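Local coordinates for protein probable porin (Pseudomonas aeruginosa, PDB 4FT6) that probably acts as an outer-membrane porin of the OprD family, forming a beta-barrel channel through which small solutes cross the Pseudomonas outer membrane, at residues A13-G18 with F45-K50; Q38-Q43 with L72-D77; G153-S158 with S180-Y185; G229-L234 with T254-A259; A301-W306 with A332-K337. All blocks are in the same frame, centred on the assembly; numbering follows the deposited sequence.

How the contacts relate
All five contacts pair antiparallel segments of the same barrel wall, so they differ mainly in where round the wall and at which part of a strand they lie. Contacts 1 and 2 share strand 37-50, with centres about 26 Å apart, and both meet detergent: a decyl maltoside touches L47 of contact 1, and a C8E molecule lies on W41 of contact 2. Contacts 4 and 5 have centres about 20 Å apart and nearest atoms about 7 Å apart. Contact 3 stays about 13 Å from both contact 1 and contact 4, nearest atoms. Contacts 1 and 5, with centres about 42 Å apart, lie on opposite sides of the chain's centre.

Contact 1: residues A13-G18 with F45-K50; sequences ASVSLG and FLLQAK
S14, S16 and G18 pair with K50, Q48 and L46 in regular antiparallel register, the strand directions lying 169° apart. Six backbone hydrogen bonds join these three hydrogen-bonded pairs, two bonds to a pair. The straightest is G18 N to L46 O, with an N-H...O angle of 176°, and its return bond, L46 N to G18 O, measures 2.7 Å. Between the rungs, CA-H...O contacts such as V15 CA to Q48 O at 3.3 Å fill in the ladder.

Apolar contacts gather on the face of V15, L17, L47 and A49. V15 CG1 meets L47 CD1 at 3.9 Å as the two side chains cross obliquely, while V15 CG2 touches A49 CB at 4.0 Å. L47 has CG anti to its backbone N (chi1 -171°), and chi2 then places its CD1 3.5 Å from S16 O. L17 CD1 approaches the edge of the F45 ring near its plane. A bound decyl maltoside touches L47, consistent with this being the lipid-facing side.

The polar side-chain contacts lie on the other face, that of S14, S16, Q48 and K50, which L46 shares. A water lies 2.6 Å from S16 OG and 3.0 Å from Q48 OE1; it can also donate to L46 O, though acceptors around it outnumber its protons, and it ties the two strands together. The aliphatic part of K50 passes S14, CD meeting OG.

The hairpin sits where the barrel closes: V15 and L17 bond through their backbones to L393 and L391 at the end of the chain, while F45, L47 and A49 bond to strand 58-71.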
# COMPACT_ATOMS: atom_id res chain seq x y z
N ALA A 13 -20.72 12.91 11.65
CA ALA A 13 -19.98 11.86 12.32
C ALA A 13 -20.32 10.51 11.70
O ALA A 13 -21.45 10.28 11.27
CB ALA A 13 -20.29 11.86 13.80
N SER A 14 -19.33 9.62 11.65
CA SER A 14 -19.58 8.25 11.24
C SER A 14 -18.78 7.25 12.08
O SER A 14 -17.70 7.56 12.59
CB SER A 14 -19.25 8.05 9.76
OG SER A 14 -17.87 8.28 9.50
N VAL A 15 -19.35 6.06 12.25
CA VAL A 15 -18.64 4.94 12.85
C VAL A 15 -18.84 3.71 11.97
O VAL A 15 -19.97 3.36 11.62
CB VAL A 15 -19.17 4.62 14.27
CG1 VAL A 15 -18.26 3.60 14.95
CG2 VAL A 15 -19.25 5.89 15.10
N SER A 16 -17.73 3.08 11.59
CA SER A 16 -17.80 1.84 10.83
C SER A 16 -16.95 0.76 11.50
O SER A 16 -15.95 1.06 12.17
CB SER A 16 -17.35 2.07 9.40
OG SER A 16 -15.99 2.46 9.37
N LEU A 17 -17.38 -0.49 11.32
CA LEU A 17 -16.64 -1.64 11.81
C LEU A 17 -16.29 -2.51 10.61
O LEU A 17 -17.16 -3.16 10.01
CB LEU A 17 -17.49 -2.45 12.79
CG LEU A 17 -16.84 -3.78 13.19
CD1 LEU A 17 -15.50 -3.53 13.87
CD2 LEU A 17 -17.76 -4.60 14.08
N GLY A 18 -15.01 -2.52 10.25
CA GLY A 18 -14.56 -3.32 9.13
C GLY A 18 -14.19 -4.72 9.57
O GLY A 18 -13.43 -4.91 10.53
N PHE A 45 -10.66 -6.90 12.94
CA PHE A 45 -11.71 -5.92 13.18
C PHE A 45 -11.11 -4.53 13.06
O PHE A 45 -10.07 -4.26 13.67
CB PHE A 45 -12.26 -6.07 14.59
CG PHE A 45 -12.87 -7.42 14.85
CD1 PHE A 45 -12.08 -8.52 15.15
CD2 PHE A 45 -14.25 -7.59 14.81
CE1 PHE A 45 -12.63 -9.76 15.38
CE2 PHE A 45 -14.81 -8.83 15.05
CZ PHE A 45 -14.00 -9.92 15.34
N LEU A 46 -11.75 -3.66 12.30
CA LEU A 46 -11.25 -2.30 12.13
C LEU A 46 -12.28 -1.25 12.51
O LEU A 46 -13.24 -1.00 11.76
CB LEU A 46 -10.78 -2.07 10.69
CG LEU A 46 -10.08 -0.74 10.44
CD1 LEU A 46 -8.91 -0.57 11.42
CD2 LEU A 46 -9.62 -0.66 8.97
N LEU A 47 -12.08 -0.63 13.67
CA LEU A 47 -13.01 0.37 14.17
C LEU A 47 -12.55 1.76 13.76
O LEU A 47 -11.43 2.18 14.08
CB LEU A 47 -13.10 0.31 15.70
CG LEU A 47 -14.20 1.17 16.31
CD1 LEU A 47 -15.53 0.85 15.65
CD2 LEU A 47 -14.27 0.95 17.83
N GLN A 48 -13.42 2.46 13.04
CA GLN A 48 -13.11 3.82 12.61
C GLN A 48 -14.27 4.73 12.96
O GLN A 48 -15.36 4.59 12.41
CB GLN A 48 -12.83 3.87 11.12
CG GLN A 48 -11.48 3.33 10.74
CD GLN A 48 -11.23 3.42 9.25
OE1 GLN A 48 -11.83 2.69 8.47
NE2 GLN A 48 -10.33 4.32 8.85
N ALA A 49 -14.01 5.66 13.87
CA ALA A 49 -15.03 6.60 14.33
C ALA A 49 -14.54 8.03 14.09
O ALA A 49 -13.48 8.43 14.56
CB ALA A 49 -15.33 6.38 15.78
N LYS A 50 -15.33 8.80 13.35
CA LYS A 50 -14.98 10.18 13.07
C LYS A 50 -16.13 11.03 13.56
O LYS A 50 -17.29 10.71 13.32
CB LYS A 50 -14.81 10.38 11.57
CG LYS A 50 -13.83 9.44 10.92
CD LYS A 50 -14.15 9.26 9.45
CE LYS A 50 -13.30 8.15 8.83
NZ LYS A 50 -11.99 8.64 8.39
O HOH W 1 -13.93 0.90 9.73

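Contact 2: residues Q38-Q43 with L72-D77; sequences QEEWAQ and LDSSPD. With C8E ((hydroxyethyloxy)tri(ethyloxy)octane), chain C.
W41 has CG anti to its backbone N (chi1 -178°), and L72 has CG anti to its carbonyl carbon (chi1 -62°); chi2 of L72, near 180°, then carries CD1 on over the indole. L72 CD1 lies over the five-membered ring, 3.8 Å from its centroid, as a CH-pi contact, with W41 CE2 its nearest ring atom. The opposite indole face carries the detergent: C8E C7 stands 3.4 Å above the plane of the W41 ring, over its centre. The tryptophan is thus sandwiched between a leucine methyl and a detergent tail, and D73 CB touches its edge. N21 binds the indole NE1.

L72 and D73 both face W41 in a classic beta bulge, at the point where strand 58-71 gives way to a loop. W41 O accepts two backbone donors, L72 N at 2.8 Å and D73 N at 3.0 Å. W41 N donates in return to D73 O.

Farther along, S74 OG donates over 2.8 Å to E40 OE1, which receives it on its anti lone pair, the one that points away from the other carboxylate oxygen. E40 OE2 is bound by S81 OG, so both oxygens of this buried carboxylate have a hydroxyl partner. D73 OD1 forms a salt bridge to R78.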
# COMPACT_ATOMS: atom_id res chain seq x y z
N GLN A 38 4.16 -20.66 4.87
CA GLN A 38 3.47 -19.76 5.78
C GLN A 38 1.99 -19.97 5.54
O GLN A 38 1.46 -19.56 4.50
CB GLN A 38 3.82 -18.29 5.52
CG GLN A 38 5.26 -17.91 5.77
CD GLN A 38 5.65 -16.57 5.14
OE1 GLN A 38 4.80 -15.86 4.58
NE2 GLN A 38 6.93 -16.24 5.20
N GLU A 39 1.30 -20.62 6.49
CA GLU A 39 -0.13 -20.84 6.34
C GLU A 39 -0.88 -20.47 7.60
O GLU A 39 -0.84 -21.22 8.58
CB GLU A 39 -0.43 -22.29 6.00
CG GLU A 39 -1.91 -22.59 5.85
CD GLU A 39 -2.18 -24.06 5.65
OE1 GLU A 39 -1.39 -24.88 6.18
OE2 GLU A 39 -3.17 -24.39 4.96
N GLU A 40 -1.57 -19.34 7.57
CA GLU A 40 -2.34 -18.89 8.74
C GLU A 40 -3.75 -18.43 8.38
O GLU A 40 -4.05 -18.16 7.21
CB GLU A 40 -1.59 -17.80 9.51
CG GLU A 40 -0.35 -18.30 10.24
CD GLU A 40 0.41 -17.20 10.94
OE1 GLU A 40 0.75 -17.37 12.14
OE2 GLU A 40 0.69 -16.16 10.29
N TRP A 41 -4.60 -18.36 9.39
CA TRP A 41 -5.97 -17.92 9.21
C TRP A 41 -6.39 -17.03 10.38
O TRP A 41 -6.25 -17.42 11.54
CB TRP A 41 -6.88 -19.13 9.12
CG TRP A 41 -8.29 -18.79 8.89
CD1 TRP A 41 -8.78 -17.72 8.21
CD2 TRP A 41 -9.43 -19.54 9.33
NE1 TRP A 41 -10.15 -17.75 8.19
CE2 TRP A 41 -10.58 -18.86 8.88
CE3 TRP A 41 -9.59 -20.72 10.06
CZ2 TRP A 41 -11.87 -19.32 9.14
CZ3 TRP A 41 -10.87 -21.18 10.32
CH2 TRP A 41 -12.00 -20.49 9.86
N ALA A 42 -6.92 -15.85 10.09
CA ALA A 42 -7.16 -14.84 11.11
C ALA A 42 -8.38 -13.98 10.79
O ALA A 42 -8.77 -13.85 9.63
CB ALA A 42 -5.93 -13.94 11.27
N GLN A 43 -8.95 -13.40 11.84
CA GLN A 43 -10.08 -12.50 11.70
C GLN A 43 -9.70 -11.13 12.25
O GLN A 43 -9.26 -11.02 13.40
CB GLN A 43 -11.29 -13.03 12.47
CG GLN A 43 -12.45 -12.04 12.51
CD GLN A 43 -13.04 -11.83 11.13
OE1 GLN A 43 -13.09 -12.77 10.33
NE2 GLN A 43 -13.47 -10.60 10.83
N LEU A 72 -7.11 -17.59 14.22
CA LEU A 72 -8.10 -18.64 14.01
C LEU A 72 -7.42 -20.00 13.81
O LEU A 72 -7.89 -21.03 14.30
CB LEU A 72 -8.99 -18.29 12.80
CG LEU A 72 -9.81 -17.01 12.97
CD1 LEU A 72 -10.71 -16.74 11.77
CD2 LEU A 72 -10.61 -17.09 14.27
N ASP A 73 -6.29 -19.99 13.11
CA ASP A 73 -5.52 -21.21 12.90
C ASP A 73 -4.06 -20.90 12.59
O ASP A 73 -3.75 -20.09 11.71
CB ASP A 73 -6.14 -22.05 11.78
CG ASP A 73 -5.53 -23.45 11.68
OD1 ASP A 73 -4.57 -23.62 10.89
OD2 ASP A 73 -6.01 -24.37 12.37
N SER A 74 -3.16 -21.55 13.33
CA SER A 74 -1.73 -21.39 13.13
C SER A 74 -0.95 -22.47 13.88
O SER A 74 -1.41 -23.00 14.89
CB SER A 74 -1.25 -20.01 13.59
OG SER A 74 0.14 -19.84 13.35
N SER A 75 0.23 -22.78 13.36
CA SER A 75 1.15 -23.72 13.99
C SER A 75 2.53 -23.08 13.82
O SER A 75 2.80 -22.48 12.78
CB SER A 75 1.08 -25.08 13.29
OG SER A 75 1.87 -26.04 13.96
N PRO A 76 3.39 -23.19 14.85
CA PRO A 76 4.67 -22.44 14.83
C PRO A 76 5.53 -22.74 13.59
O PRO A 76 6.23 -21.85 13.11
CB PRO A 76 5.38 -22.91 16.11
CG PRO A 76 4.25 -23.35 17.03
CD PRO A 76 3.24 -23.99 16.08
N ASP A 77 5.44 -23.96 13.06
CA ASP A 77 6.22 -24.34 11.87
C ASP A 77 5.83 -23.55 10.61
O ASP A 77 6.51 -23.63 9.59
CB ASP A 77 6.11 -25.84 11.60
CG ASP A 77 4.67 -26.30 11.42
OD1 ASP A 77 3.83 -25.99 12.30
OD2 ASP A 77 4.37 -26.98 10.42
C3 C8E C . -7.07 -25.39 8.76
C4 C8E C . -8.39 -24.64 8.81
C5 C8E C . -8.28 -23.31 8.06
C6 C8E C . -9.39 -23.17 7.02
C7 C8E C . -9.65 -21.71 6.64
C8 C8E C . -10.58 -21.62 5.44
O9 C8E C . -11.48 -20.54 5.58
C10 C8E C . -11.08 -19.39 4.86
C11 C8E C . -12.27 -18.44 4.68
O12 C8E C . -11.88 -17.27 4.00
C13 C8E C . -12.75 -16.97 2.94

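Contact 3: residues G153-S158 with S180-Y185; sequences GGQMRS and SDRFDY
Q155, which reaches across to D184 and R182, offers an amide oxygen that R157 grips side-on with two nitrogens. R157 NE lies 2.7 Å and R157 NH2 2.6 Å from Q155 OE1, which stays in the guanidinium plane. The other end of the amide crosses the strands: Q155 NE2 donates over 2.9 Å to the syn lone pair of D184 OD1, with the carboxylate plane turned 70° from the amide. The carboxylate and the guanidinium thus hold opposite ends of one amide and would fix its rotation.

R182 lies alongside R157, pointing the same way, with its CZ 3.6 Å above the centre of the R157 guanidinium. The planes are 46° apart, so the groups are tilted and not flatly stacked; two like charges meet here.

Y185 approaches the glycines over a ring face. Its chi1 of 68° puts CG between backbone N and carbonyl carbon, and G154 N stands 3.3 Å above the ring plane, toward the rim. A tyrosine folded over a glycine of the adjacent strand resembles the mortise-tenon joints of outer-membrane barrels. Water 2 lies 2.5 Å from Y185 OH.

M156 and F183 exchange two backbone bonds. Their side chains turn the same way as Y185: M156 meets strands 117-121 and 139-143, F183 meets strand 197-206, and R157 and S158 bulge against Q137.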
# COMPACT_ATOMS: atom_id res chain seq x y z
N GLY A 153 1.78 18.69 3.45
CA GLY A 153 2.92 18.77 4.34
C GLY A 153 2.66 17.91 5.56
O GLY A 153 1.50 17.73 5.98
N GLY A 154 3.73 17.37 6.14
CA GLY A 154 3.58 16.63 7.37
C GLY A 154 4.89 16.07 7.89
O GLY A 154 5.93 16.11 7.20
N GLN A 155 4.82 15.54 9.11
CA GLN A 155 5.96 14.90 9.74
C GLN A 155 5.49 13.65 10.49
O GLN A 155 4.54 13.69 11.27
CB GLN A 155 6.68 15.86 10.71
CG GLN A 155 7.46 15.17 11.82
CD GLN A 155 8.20 16.13 12.75
OE1 GLN A 155 8.21 15.95 13.97
NE2 GLN A 155 8.84 17.15 12.17
N MET A 156 6.16 12.53 10.24
CA MET A 156 5.86 11.31 10.96
C MET A 156 7.02 11.01 11.90
O MET A 156 8.16 11.35 11.59
CB MET A 156 5.68 10.16 9.96
CG MET A 156 4.27 9.67 9.85
SD MET A 156 3.17 10.93 9.23
CE MET A 156 1.63 10.07 9.08
N ARG A 157 6.73 10.39 13.04
CA ARG A 157 7.77 10.06 14.02
C ARG A 157 7.95 8.58 14.25
O ARG A 157 9.05 8.12 14.56
CB ARG A 157 7.50 10.75 15.35
CG ARG A 157 7.34 12.22 15.16
CD ARG A 157 7.42 13.01 16.42
NE ARG A 157 7.75 14.38 16.07
CZ ARG A 157 8.07 15.32 16.93
NH1 ARG A 157 8.10 15.05 18.23
NH2 ARG A 157 8.36 16.54 16.49
N SER A 158 6.86 7.83 14.10
CA SER A 158 6.90 6.39 14.27
C SER A 158 5.83 5.71 13.42
O SER A 158 4.93 6.37 12.89
CB SER A 158 6.61 6.06 15.72
OG SER A 158 5.23 6.24 15.92
N SER A 180 14.98 6.51 12.34
CA SER A 180 14.75 7.95 12.46
C SER A 180 13.49 8.33 13.22
O SER A 180 12.46 7.66 13.10
CB SER A 180 14.73 8.62 11.09
OG SER A 180 14.79 10.03 11.23
N ASP A 181 13.61 9.41 14.00
CA ASP A 181 12.50 10.10 14.66
C ASP A 181 11.70 10.93 13.68
O ASP A 181 10.55 11.24 13.92
CB ASP A 181 13.06 11.14 15.65
CG ASP A 181 13.38 10.56 16.98
OD1 ASP A 181 14.47 9.96 17.11
OD2 ASP A 181 12.58 10.74 17.92
N ARG A 182 12.33 11.34 12.60
CA ARG A 182 11.73 12.42 11.83
C ARG A 182 11.63 12.14 10.34
O ARG A 182 12.63 12.02 9.63
CB ARG A 182 12.49 13.74 12.12
CG ARG A 182 11.63 14.80 12.82
CD ARG A 182 12.19 15.24 14.15
NE ARG A 182 11.35 14.76 15.25
CZ ARG A 182 11.65 14.89 16.54
NH1 ARG A 182 12.77 15.50 16.90
NH2 ARG A 182 10.84 14.42 17.45
N PHE A 183 10.39 12.02 9.88
CA PHE A 183 10.13 11.91 8.45
C PHE A 183 9.30 13.11 7.99
O PHE A 183 8.10 13.19 8.31
CB PHE A 183 9.39 10.60 8.13
CG PHE A 183 9.05 10.43 6.66
CD1 PHE A 183 10.02 10.07 5.73
CD2 PHE A 183 7.75 10.65 6.21
CE1 PHE A 183 9.70 9.92 4.35
CE2 PHE A 183 7.42 10.48 4.84
CZ PHE A 183 8.40 10.12 3.92
N ASP A 184 9.93 14.04 7.27
CA ASP A 184 9.28 15.28 6.82
C ASP A 184 9.04 15.26 5.31
O ASP A 184 9.92 14.87 4.53
CB ASP A 184 10.15 16.49 7.17
CG ASP A 184 10.30 16.70 8.67
OD1 ASP A 184 9.30 17.04 9.32
OD2 ASP A 184 11.42 16.53 9.19
N TYR A 185 7.85 15.69 4.90
CA TYR A 185 7.53 15.74 3.48
C TYR A 185 6.78 17.01 3.07
O TYR A 185 6.21 17.72 3.91
CB TYR A 185 6.70 14.52 3.07
CG TYR A 185 5.31 14.50 3.66
CD1 TYR A 185 5.08 14.02 4.95
CD2 TYR A 185 4.22 14.97 2.94
CE1 TYR A 185 3.78 14.00 5.49
CE2 TYR A 185 2.93 14.95 3.48
CZ TYR A 185 2.72 14.47 4.75
OH TYR A 185 1.44 14.46 5.26
O HOH W 2 -0.36 15.69 3.94

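Contact 4: residues G229-L234 with T254-A259; sequences GASVGL and TGFFSA
F256 folds over S231, its hydrogen-bonded partner on the neighbouring strand. From CB, a chi1 of 66° sets CG between the backbone N and the carbonyl carbon, and the ring beyond leans across strand 226-239. One side of the ring passes the backbone: CD1 and CE1 lie near G229 O, CE1 at 4.1 Å. The other side and the tip meet the serine, with F256 CE2 3.7 Å and F256 CZ 3.8 Å from S231 CB. That carbon sits over the ring face, 4.1 Å from the F256 centroid and 28° off the ring normal, a CH-pi contact.

On the other face, F257 turns its CD1 toward G229 O at 3.7 Å, while V232 CG2 rests 3.5 Å from T254 O. Back on the side of F256, T254 CG2 packs near G233, and its OG1 bonds to V290 N of a loop.

Six backbone hydrogen bonds underlie all this, from S258 N to G229 O at 2.7 Å to T254 N to G233 O at 3.2 Å. G255 lies opposite V232 in a non-hydrogen-bonded pair. With strand directions 177° apart and two-bond pairs in regular alternation with non-hydrogen-bonded ones, this is the antiparallel hairpin from which transmembrane porin barrels are built.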
# COMPACT_ATOMS: atom_id res chain seq x y z
N GLY A 229 -5.90 5.53 -20.10
CA GLY A 229 -5.17 6.14 -19.01
C GLY A 229 -3.67 5.95 -19.15
O GLY A 229 -3.20 4.84 -19.46
N ALA A 230 -2.92 7.02 -18.92
CA ALA A 230 -1.46 7.00 -18.97
C ALA A 230 -0.88 7.66 -17.73
O ALA A 230 -1.30 8.75 -17.32
CB ALA A 230 -0.96 7.70 -20.22
N SER A 231 0.08 6.99 -17.11
CA SER A 231 0.75 7.56 -15.94
C SER A 231 2.23 7.24 -16.00
O SER A 231 2.63 6.18 -16.47
CB SER A 231 0.14 7.02 -14.65
OG SER A 231 1.02 7.20 -13.55
N VAL A 232 3.04 8.18 -15.51
CA VAL A 232 4.46 7.96 -15.36
C VAL A 232 4.94 8.66 -14.09
O VAL A 232 4.53 9.79 -13.81
CB VAL A 232 5.24 8.44 -16.61
CG1 VAL A 232 4.85 9.86 -16.96
CG2 VAL A 232 6.73 8.32 -16.40
N GLY A 233 5.77 7.99 -13.29
CA GLY A 233 6.35 8.60 -12.12
C GLY A 233 7.85 8.38 -12.05
O GLY A 233 8.38 7.44 -12.64
N LEU A 234 8.55 9.25 -11.31
CA LEU A 234 9.98 9.11 -11.10
C LEU A 234 10.37 9.39 -9.64
O LEU A 234 10.04 10.44 -9.10
CB LEU A 234 10.77 10.04 -12.02
CG LEU A 234 12.29 9.93 -11.89
CD1 LEU A 234 12.74 8.52 -12.24
CD2 LEU A 234 12.96 10.95 -12.79
N THR A 254 8.72 4.36 -13.28
CA THR A 254 7.55 3.51 -13.45
C THR A 254 6.57 4.25 -14.34
O THR A 254 6.57 5.48 -14.39
CB THR A 254 6.85 3.19 -12.09
OG1 THR A 254 5.59 2.56 -12.34
CG2 THR A 254 6.60 4.47 -11.29
N GLY A 255 5.75 3.51 -15.06
CA GLY A 255 4.75 4.11 -15.92
C GLY A 255 3.89 3.02 -16.52
O GLY A 255 4.31 1.87 -16.62
N PHE A 256 2.67 3.36 -16.90
CA PHE A 256 1.85 2.40 -17.60
C PHE A 256 0.90 3.09 -18.55
O PHE A 256 0.76 4.32 -18.54
CB PHE A 256 1.03 1.57 -16.61
CG PHE A 256 0.01 2.37 -15.85
CD1 PHE A 256 -1.20 2.72 -16.44
CD2 PHE A 256 0.24 2.76 -14.53
CE1 PHE A 256 -2.15 3.47 -15.75
CE2 PHE A 256 -0.72 3.50 -13.83
CZ PHE A 256 -1.92 3.86 -14.44
N PHE A 257 0.22 2.28 -19.35
CA PHE A 257 -0.82 2.75 -20.23
C PHE A 257 -1.93 1.73 -20.14
O PHE A 257 -1.67 0.52 -20.13
CB PHE A 257 -0.31 2.82 -21.66
CG PHE A 257 -1.41 2.93 -22.67
CD1 PHE A 257 -1.99 4.16 -22.94
CD2 PHE A 257 -1.88 1.81 -23.34
CE1 PHE A 257 -3.01 4.26 -23.87
CE2 PHE A 257 -2.91 1.90 -24.27
CZ PHE A 257 -3.47 3.13 -24.54
N SER A 258 -3.16 2.21 -20.08
CA SER A 258 -4.29 1.32 -19.86
C SER A 258 -5.40 1.70 -20.81
O SER A 258 -5.64 2.89 -21.05
CB SER A 258 -4.78 1.44 -18.41
OG SER A 258 -5.83 0.52 -18.16
N ALA A 259 -6.05 0.69 -21.36
CA ALA A 259 -7.17 0.90 -22.26
C ALA A 259 -8.31 -0.00 -21.81
O ALA A 259 -8.10 -1.18 -21.52
CB ALA A 259 -6.78 0.60 -23.69

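Contact 5: residues A301-W306 with A332-K337; sequences AGERSW and AHARTK
R304 lays its guanidinium on the imidazole of H333. The group centres are 3.8 Å apart and the planes meet at 26°, a stack with a modest tilt. R304 NH1 stands 3.3 Å above the H333 ring, over its centre, whereas H333 CE1 lies toward the rim of the guanidinium. The arginine chain bends at chi2, which places R304 CD 3.3 Å from H333 ND1, and again at chi3, which turns NE. The nitrogens that come near ND1 have a poor angle for hydrogen bonding, and the contact is one of faces.

Behind this stack the backbones pair. R304 and A332 exchange two hydrogen bonds, R304 N to A332 O at 2.9 Å and A332 N to R304 O at 2.8 Å. Here strands 304-313 and 322-334 of an antiparallel hairpin meet their loops. H333, with a positive phi of 65°, and A334 face G342 in a G1 beta bulge on the far side of strand 322-334.

R335, farther along the contact, lays one face of its guanidinium toward G302 CA and A301 C. The plane passes 3.9 Å from G302 CA, and R335 NH1 bonds to G275 O. Its backbone N donates to A301 O over 3.0 Å, extending the pairing past the glycine.

E303 sets its side chain against A334, meeting CB. The carboxylate takes its charge partner from R296, through a salt bridge at OE1.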
# COMPACT_ATOMS: atom_id res chain seq x y z
N ALA A 301 18.40 -3.63 -7.10
CA ALA A 301 19.32 -2.75 -7.81
C ALA A 301 19.44 -3.13 -9.30
O ALA A 301 19.73 -4.28 -9.64
CB ALA A 301 20.70 -2.74 -7.14
N GLY A 302 19.18 -2.16 -10.17
CA GLY A 302 19.32 -2.34 -11.60
C GLY A 302 18.19 -3.11 -12.26
O GLY A 302 18.22 -3.36 -13.47
N GLU A 303 17.17 -3.49 -11.48
CA GLU A 303 16.13 -4.34 -12.05
C GLU A 303 15.30 -3.60 -13.09
O GLU A 303 14.68 -2.57 -12.79
CB GLU A 303 15.22 -4.97 -11.00
CG GLU A 303 14.23 -5.97 -11.62
CD GLU A 303 13.85 -7.11 -10.68
OE1 GLU A 303 13.55 -6.82 -9.50
OE2 GLU A 303 13.86 -8.29 -11.11
N ARG A 304 15.32 -4.12 -14.31
CA ARG A 304 14.43 -3.66 -15.38
C ARG A 304 13.27 -4.63 -15.46
O ARG A 304 13.47 -5.85 -15.39
CB ARG A 304 15.20 -3.63 -16.70
CG ARG A 304 16.24 -2.54 -16.71
CD ARG A 304 17.62 -3.02 -17.09
NE ARG A 304 17.94 -2.67 -18.47
CZ ARG A 304 19.15 -2.75 -19.01
NH1 ARG A 304 20.19 -3.17 -18.30
NH2 ARG A 304 19.32 -2.42 -20.28
N SER A 305 12.05 -4.11 -15.59
CA SER A 305 10.89 -4.99 -15.61
C SER A 305 9.72 -4.38 -16.38
O SER A 305 9.62 -3.15 -16.51
CB SER A 305 10.45 -5.36 -14.18
OG SER A 305 10.10 -4.21 -13.43
N TRP A 306 8.83 -5.24 -16.88
CA TRP A 306 7.57 -4.81 -17.48
C TRP A 306 6.38 -5.62 -16.96
O TRP A 306 6.54 -6.57 -16.19
CB TRP A 306 7.64 -4.92 -18.99
CG TRP A 306 8.00 -6.29 -19.48
CD1 TRP A 306 9.25 -6.75 -19.76
CD2 TRP A 306 7.09 -7.37 -19.81
NE1 TRP A 306 9.19 -8.05 -20.22
CE2 TRP A 306 7.87 -8.45 -20.26
CE3 TRP A 306 5.71 -7.52 -19.75
CZ2 TRP A 306 7.31 -9.67 -20.66
CZ3 TRP A 306 5.15 -8.74 -20.14
CH2 TRP A 306 5.95 -9.79 -20.59
N ALA A 332 14.62 -8.44 -15.19
CA ALA A 332 15.97 -8.88 -15.54
C ALA A 332 16.99 -7.85 -15.11
O ALA A 332 16.63 -6.73 -14.72
CB ALA A 332 16.05 -9.15 -17.01
N HIS A 333 18.27 -8.22 -15.17
CA HIS A 333 19.39 -7.35 -14.80
C HIS A 333 19.44 -6.96 -13.33
O HIS A 333 20.04 -5.94 -12.99
CB HIS A 333 19.41 -6.08 -15.65
CG HIS A 333 19.52 -6.34 -17.11
ND1 HIS A 333 18.48 -6.06 -17.99
CD2 HIS A 333 20.52 -6.84 -17.86
CE1 HIS A 333 18.86 -6.39 -19.21
NE2 HIS A 333 20.09 -6.86 -19.16
N ALA A 334 18.85 -7.74 -12.44
CA ALA A 334 18.92 -7.42 -11.01
C ALA A 334 20.28 -7.84 -10.45
O ALA A 334 20.81 -8.89 -10.84
CB ALA A 334 17.80 -8.10 -10.25
N ARG A 335 20.83 -7.04 -9.53
CA ARG A 335 22.11 -7.35 -8.86
C ARG A 335 21.91 -7.86 -7.43
O ARG A 335 21.18 -7.25 -6.64
CB ARG A 335 23.02 -6.12 -8.87
CG ARG A 335 22.85 -5.27 -10.12
CD ARG A 335 24.03 -4.35 -10.36
NE ARG A 335 23.70 -3.36 -11.38
CZ ARG A 335 23.35 -2.10 -11.12
NH1 ARG A 335 23.31 -1.67 -9.87
NH2 ARG A 335 23.04 -1.27 -12.11
N THR A 336 22.55 -8.98 -7.09
CA THR A 336 22.35 -9.61 -5.78
C THR A 336 23.63 -10.18 -5.19
O THR A 336 23.63 -11.32 -4.69
CB THR A 336 21.33 -10.78 -5.85
OG1 THR A 336 21.92 -11.88 -6.57
CG2 THR A 336 20.03 -10.35 -6.52
N LYS A 337 24.72 -9.41 -5.25
CA LYS A 337 26.03 -9.84 -4.76
C LYS A 337 26.53 -11.13 -5.44
O LYS A 337 27.63 -11.16 -6.02
CB LYS A 337 26.04 -10.00 -3.23